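Putative uncharacterized protein (PDB 5TPU) is of unknown function but belongs to the WxcM-like family of cupin-fold proteins and is modelled as a dimer with thymidine-5'-diphosphate bound. Local coordinates at residues I11-A16 with P89-Y94; H55-L60 with A123-N128. The protein carries 3 engineered substitutions. All blocks are in the same frame, centred on the assembly; numbering follows the deposited sequence.

Contact 1 (I11-A16 with P89-Y94); sequences ILNLRA and PDIGLY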
# COMPACT_ATOMS: atom_id res chain seq x y z
N ILE A 11 0.18 -4.38 -17.15
CA ILE A 11 -0.58 -5.12 -16.15
C ILE A 11 0.33 -6.12 -15.47
O ILE A 11 1.01 -6.92 -16.12
CB ILE A 11 -1.82 -5.80 -16.78
CG1 ILE A 11 -2.79 -4.70 -17.20
CG2 ILE A 11 -2.48 -6.80 -15.82
CD1 ILE A 11 -3.46 -4.02 -16.04
N LEU A 12 0.40 -6.01 -14.14
CA LEU A 12 1.22 -6.87 -13.34
C LEU A 12 0.30 -7.85 -12.64
O LEU A 12 -0.44 -7.49 -11.72
CB LEU A 12 2.02 -6.06 -12.32
CG LEU A 12 2.74 -4.84 -12.89
CD1 LEU A 12 3.34 -4.11 -11.70
CD2 LEU A 12 3.79 -5.32 -13.86
N ASN A 13 0.30 -9.09 -13.11
CA ASN A 13 -0.55 -10.12 -12.52
C ASN A 13 0.30 -10.67 -11.42
O ASN A 13 1.08 -11.57 -11.67
CB ASN A 13 -0.95 -11.21 -13.54
CG ASN A 13 -1.88 -10.67 -14.62
OD1 ASN A 13 -3.01 -10.31 -14.32
ND2 ASN A 13 -1.40 -10.57 -15.85
N LEU A 14 0.09 -10.17 -10.20
CA LEU A 14 0.94 -10.44 -9.05
C LEU A 14 0.67 -11.82 -8.47
O LEU A 14 -0.45 -12.36 -8.53
CB LEU A 14 0.66 -9.42 -7.96
CG LEU A 14 0.69 -7.95 -8.34
CD1 LEU A 14 0.00 -7.06 -7.32
CD2 LEU A 14 2.15 -7.59 -8.56
N ARG A 15 1.71 -12.35 -7.86
CA ARG A 15 1.67 -13.62 -7.16
C ARG A 15 1.37 -13.50 -5.67
O ARG A 15 2.14 -12.96 -4.89
CB ARG A 15 3.00 -14.35 -7.34
CG ARG A 15 2.95 -15.75 -6.73
CD ARG A 15 4.08 -16.02 -5.74
NE ARG A 15 4.96 -16.99 -6.36
CZ ARG A 15 6.27 -16.89 -6.52
NH1 ARG A 15 6.98 -15.87 -6.04
NH2 ARG A 15 6.88 -17.86 -7.19
N ALA A 16 0.21 -14.02 -5.29
CA ALA A 16 -0.16 -14.12 -3.93
C ALA A 16 0.35 -15.46 -3.43
O ALA A 16 0.35 -16.44 -4.16
CB ALA A 16 -1.67 -14.07 -3.78
N PRO A 89 -7.31 -7.32 -6.09
CA PRO A 89 -6.12 -6.84 -5.41
C PRO A 89 -4.84 -7.53 -5.78
O PRO A 89 -3.80 -7.20 -5.24
CB PRO A 89 -6.42 -7.10 -3.93
CG PRO A 89 -7.44 -8.14 -3.92
CD PRO A 89 -8.16 -8.14 -5.22
N ASP A 90 -4.90 -8.51 -6.66
CA ASP A 90 -3.71 -9.20 -7.07
C ASP A 90 -3.31 -8.79 -8.47
O ASP A 90 -2.49 -9.45 -9.08
CB ASP A 90 -3.90 -10.73 -7.02
CG ASP A 90 -5.11 -11.20 -7.83
OD1 ASP A 90 -5.49 -12.36 -7.63
OD2 ASP A 90 -5.73 -10.41 -8.57
N ILE A 91 -3.86 -7.68 -8.95
CA ILE A 91 -3.43 -7.07 -10.19
C ILE A 91 -2.96 -5.65 -9.92
O ILE A 91 -3.58 -4.89 -9.17
CB ILE A 91 -4.51 -7.08 -11.25
CG1 ILE A 91 -4.69 -8.53 -11.73
CG2 ILE A 91 -4.10 -6.23 -12.46
CD1 ILE A 91 -5.77 -8.70 -12.77
N GLY A 92 -1.83 -5.33 -10.52
CA GLY A 92 -1.18 -4.03 -10.37
C GLY A 92 -1.11 -3.42 -11.74
O GLY A 92 -0.87 -4.12 -12.69
N LEU A 93 -1.37 -2.13 -11.85
CA LEU A 93 -1.20 -1.42 -13.12
C LEU A 93 -0.01 -0.50 -13.04
O LEU A 93 0.03 0.42 -12.24
CB LEU A 93 -2.48 -0.65 -13.49
CG LEU A 93 -2.35 0.32 -14.68
CD1 LEU A 93 -1.99 -0.45 -15.93
CD2 LEU A 93 -3.60 1.12 -14.90
N TYR A 94 1.02 -0.82 -13.80
CA TYR A 94 2.17 0.02 -13.89
C TYR A 94 1.82 1.15 -14.81
O TYR A 94 1.36 0.90 -15.91
CB TYR A 94 3.38 -0.73 -14.43
CG TYR A 94 4.54 0.19 -14.75
CD1 TYR A 94 5.26 0.79 -13.75
CD2 TYR A 94 4.90 0.45 -16.06
CE1 TYR A 94 6.31 1.62 -14.02
CE2 TYR A 94 5.97 1.27 -16.36
CZ TYR A 94 6.67 1.86 -15.33
OH TYR A 94 7.70 2.72 -15.60
O HOH W 1 -2.70 -11.89 -10.43
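Asp-90 O is gripped twice: by Leu-14 N at 2.9 Å and by a water that donates to it at 2.8 Å. The same water donates a second bond to Leu-14 O, bridging the two backbones just where regular strand pairing ends. The hydrogen bond from Leu-14 N is somewhat bent, 141° at the hydrogen, whereas the next pair along is straighter: Leu-12 N reaches Gly-92 O at 2.7 Å with 170°, and Gly-92 N returns the bond to Leu-12 O. This reciprocal pair identifies Leu-12 and Gly-92 as an antiparallel hydrogen-bonded pair, flanked by the non-hydrogen-bonded pairs Ile-11 with Leu-93 and Asn-13 with Ile-91. On the face of the flanking pairs, the branch methyls Ile-11 CG2 and Ile-91 CG2 meet at 3.8 Å. Each lies anti to its own backbone N. Ile-11 CD1 packs on Leu-93 CD1, and Asn-13 OD1 lies beside the end of Ile-91, 3.6 Å from its CD1. On the other face Gly-92 brings no side chain, and Leu-14 CD1 lies over the backbone there, 4.1 Å from Gly-92 N. Leu-14 also packs on Ile-25 and on Tyr-42 of the second subunit, while Asp-90 OD2 forms a salt bridge with Arg-88. The arrangement is an antiparallel edge pairing: strand 9-13, outermost within this chain, joins 91-95 in an antiparallel sheet of the cupin fold.

Contact 2 (H55-L60 with A123-N128); sequences HAHKNL and AAYIRN. Engineered in segment 123-128: Ala-123 (natural residue Lys), Ala-124 (natural residue Glu). With TYD (thymidine-5'-diphosphate), chain E.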
# COMPACT_ATOMS: atom_id res chain seq x y z
N HIS A 55 -5.00 14.17 -15.66
CA HIS A 55 -3.77 14.93 -15.68
C HIS A 55 -2.67 14.01 -16.12
O HIS A 55 -2.89 12.79 -16.19
CB HIS A 55 -3.46 15.48 -14.30
CG HIS A 55 -3.30 14.42 -13.26
ND1 HIS A 55 -4.37 13.87 -12.60
CD2 HIS A 55 -2.20 13.79 -12.79
CE1 HIS A 55 -3.94 12.93 -11.76
NE2 HIS A 55 -2.62 12.88 -11.85
N ALA A 56 -1.48 14.56 -16.37
CA ALA A 56 -0.32 13.73 -16.61
C ALA A 56 0.71 14.07 -15.61
O ALA A 56 0.55 15.04 -14.85
CB ALA A 56 0.25 13.94 -18.00
N HIS A 57 1.73 13.22 -15.60
CA HIS A 57 3.01 13.49 -15.01
C HIS A 57 4.08 13.31 -16.07
O HIS A 57 3.84 12.63 -17.07
CB HIS A 57 3.24 12.50 -13.88
CG HIS A 57 2.24 12.65 -12.78
ND1 HIS A 57 2.22 13.76 -11.96
CD2 HIS A 57 1.18 11.90 -12.43
CE1 HIS A 57 1.21 13.66 -11.13
NE2 HIS A 57 0.58 12.52 -11.37
N LYS A 58 5.24 13.90 -15.81
CA LYS A 58 6.44 13.64 -16.59
C LYS A 58 7.23 12.44 -16.09
O LYS A 58 7.14 11.37 -16.70
CB LYS A 58 7.32 14.90 -16.65
CG LYS A 58 8.10 14.98 -17.96
CD LYS A 58 9.11 16.11 -17.98
CE LYS A 58 9.34 16.58 -19.41
NZ LYS A 58 10.42 17.61 -19.51
N ASN A 59 7.98 12.57 -15.00
CA ASN A 59 8.90 11.51 -14.58
C ASN A 59 8.37 10.50 -13.58
O ASN A 59 8.97 9.44 -13.35
CB ASN A 59 10.19 12.10 -14.04
CG ASN A 59 11.25 12.18 -15.11
OD1 ASN A 59 12.29 11.50 -15.05
ND2 ASN A 59 10.95 12.94 -16.16
N LEU A 60 7.22 10.82 -13.00
CA LEU A 60 6.66 9.99 -11.95
C LEU A 60 6.15 8.68 -12.53
O LEU A 60 5.35 8.64 -13.50
CB LEU A 60 5.53 10.76 -11.25
CG LEU A 60 4.77 9.99 -10.15
CD1 LEU A 60 5.68 9.70 -8.99
CD2 LEU A 60 3.52 10.78 -9.74
N ALA A 123 3.20 20.57 -8.35
CA ALA A 123 3.68 21.27 -9.54
C ALA A 123 3.92 20.33 -10.71
O ALA A 123 3.92 20.74 -11.86
CB ALA A 123 4.96 22.06 -9.23
N ALA A 124 4.13 19.05 -10.38
CA ALA A 124 4.27 18.01 -11.36
C ALA A 124 2.97 17.57 -12.00
O ALA A 124 2.99 16.80 -12.95
CB ALA A 124 4.98 16.83 -10.72
N TYR A 125 1.81 18.05 -11.56
CA TYR A 125 0.59 17.65 -12.26
C TYR A 125 0.44 18.50 -13.49
O TYR A 125 0.42 19.72 -13.43
CB TYR A 125 -0.65 17.83 -11.40
CG TYR A 125 -0.86 16.85 -10.28
CD1 TYR A 125 0.04 16.75 -9.21
CD2 TYR A 125 -2.02 16.09 -10.24
CE1 TYR A 125 -0.21 15.89 -8.15
CE2 TYR A 125 -2.26 15.19 -9.20
CZ TYR A 125 -1.36 15.10 -8.16
OH TYR A 125 -1.65 14.23 -7.13
N ILE A 126 0.28 17.86 -14.63
CA ILE A 126 -0.06 18.58 -15.83
C ILE A 126 -1.55 18.39 -16.12
O ILE A 126 -1.99 17.34 -16.56
CB ILE A 126 0.74 18.02 -17.04
CG1 ILE A 126 2.25 18.04 -16.76
CG2 ILE A 126 0.36 18.73 -18.34
CD1 ILE A 126 2.99 17.00 -17.58
N ARG A 127 -2.28 19.46 -15.96
CA ARG A 127 -3.71 19.49 -16.13
C ARG A 127 -4.16 19.95 -17.48
O ARG A 127 -5.26 19.63 -17.86
CB ARG A 127 -4.28 20.38 -15.05
CG ARG A 127 -3.76 19.88 -13.72
CD ARG A 127 -4.72 20.17 -12.62
NE ARG A 127 -4.07 19.93 -11.35
CZ ARG A 127 -4.33 18.92 -10.51
NH1 ARG A 127 -5.23 17.96 -10.79
NH2 ARG A 127 -3.62 18.87 -9.37
N ASN A 128 -3.36 20.69 -18.24
CA ASN A 128 -3.76 20.98 -19.63
C ASN A 128 -3.26 19.89 -20.60
O ASN A 128 -2.06 19.60 -20.70
CB ASN A 128 -3.34 22.38 -20.10
CG ASN A 128 -3.82 22.70 -21.52
OD1 ASN A 128 -4.93 22.33 -21.93
ND2 ASN A 128 -2.96 23.36 -22.30
PA TYD E . -5.18 14.19 -6.40
O1A TYD E . -6.58 13.71 -6.65
O2A TYD E . -3.96 13.44 -6.79
O3A TYD E . -4.90 15.67 -6.93
PB TYD E . -6.00 16.79 -7.31
O1B TYD E . -5.14 18.06 -7.13
O2B TYD E . -7.05 16.68 -6.25
O3B TYD E . -6.45 16.41 -8.68
O5' TYD E . -4.96 14.14 -4.84
C5' TYD E . -6.05 14.38 -3.95
C4' TYD E . -5.58 15.26 -2.82
O4' TYD E . -4.47 14.72 -2.11
C3' TYD E . -5.11 16.58 -3.36
O3' TYD E . -5.76 17.55 -2.51
C2' TYD E . -3.58 16.49 -3.35
C1' TYD E . -3.35 15.54 -2.20
N1 TYD E . -2.28 14.59 -2.33
C2 TYD E . -1.31 14.52 -1.30
O2 TYD E . -1.40 15.29 -0.29
N3 TYD E . -0.31 13.64 -1.38
C4 TYD E . -0.18 12.78 -2.41
O4 TYD E . 0.77 11.96 -2.42
C5 TYD E . -1.20 12.82 -3.47
C5M TYD E . -1.16 11.91 -4.65
C6 TYD E . -2.24 13.73 -3.37
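Two histidines pack against the same side of the Tyr-125 ring, whereas the exposed Lys-58 marks the looser side: its side chain comes no nearer than 4.9 Å to segment 123-128 and its end leads away. His-57 presents its CE1 edge to the tyrosine face, 3.7 Å above the ring and over its centre; with planes at 71°, this is a T-shaped (edge-to-face) pair. His-55 meets the same ring obliquely, its CD2 3.4 Å from Tyr-125 CD2, and the planes are inclined by 36°. His-55 ND1 is hydrogen-bonded to Gly-53 O. Behind the rings the backbones are joined by a single antiparallel bridge: Ala-56 N donates to Ile-126 O at 2.8 Å, and Ile-126 N answers to Ala-56 O, nearly straight. His-57 ND1 adds a longer bond to Ala-124 O, 3.3 Å, with the donor well above the carbonyl plane. Ala-124 is engineered. Toward the ligand, Tyr-125 OH donates a very short bond to O2A of thymidine-5'-diphosphate. Arg-127 NH1 reaches O3B at 2.9 Å, the bond from Arg-127 NH2 to O1B is weak by its angle, 129° at the hydrogen, and one guanidinium face lies against Tyr-125 CB, 3.6 Å above the plane. Arg-39 and Arg-52 of the same chain, and Arg-21 of the second subunit, also hydrogen-bond to the ligand. The aromatic cluster thus backs the diphosphate end of a nucleotide pocket in a cupin-type barrel.

From the N terminus, the chain first lays down 11-16, then passes through strands 17-19, 22-28 and 39-44 before reaching 55-60, the first half of contact 2. It goes on through 62-68, 71-76 and 81-86 to 89-94, where contact 1 closes a loop of 72 intervening residues. After 99-104 and 111-116 it reaches 123-128 and closes contact 2 over 62 residues. The segments alternate, so the two loops cross. Contact 1 joins strands 9-13 and 91-95 of the five-stranded sheet; contact 2 ties the edge strand 55-57 of the four-stranded sheet to the loop preceding helix 129-135. Their centres, about 24 Å apart, lie on opposite sides of the chain's centre.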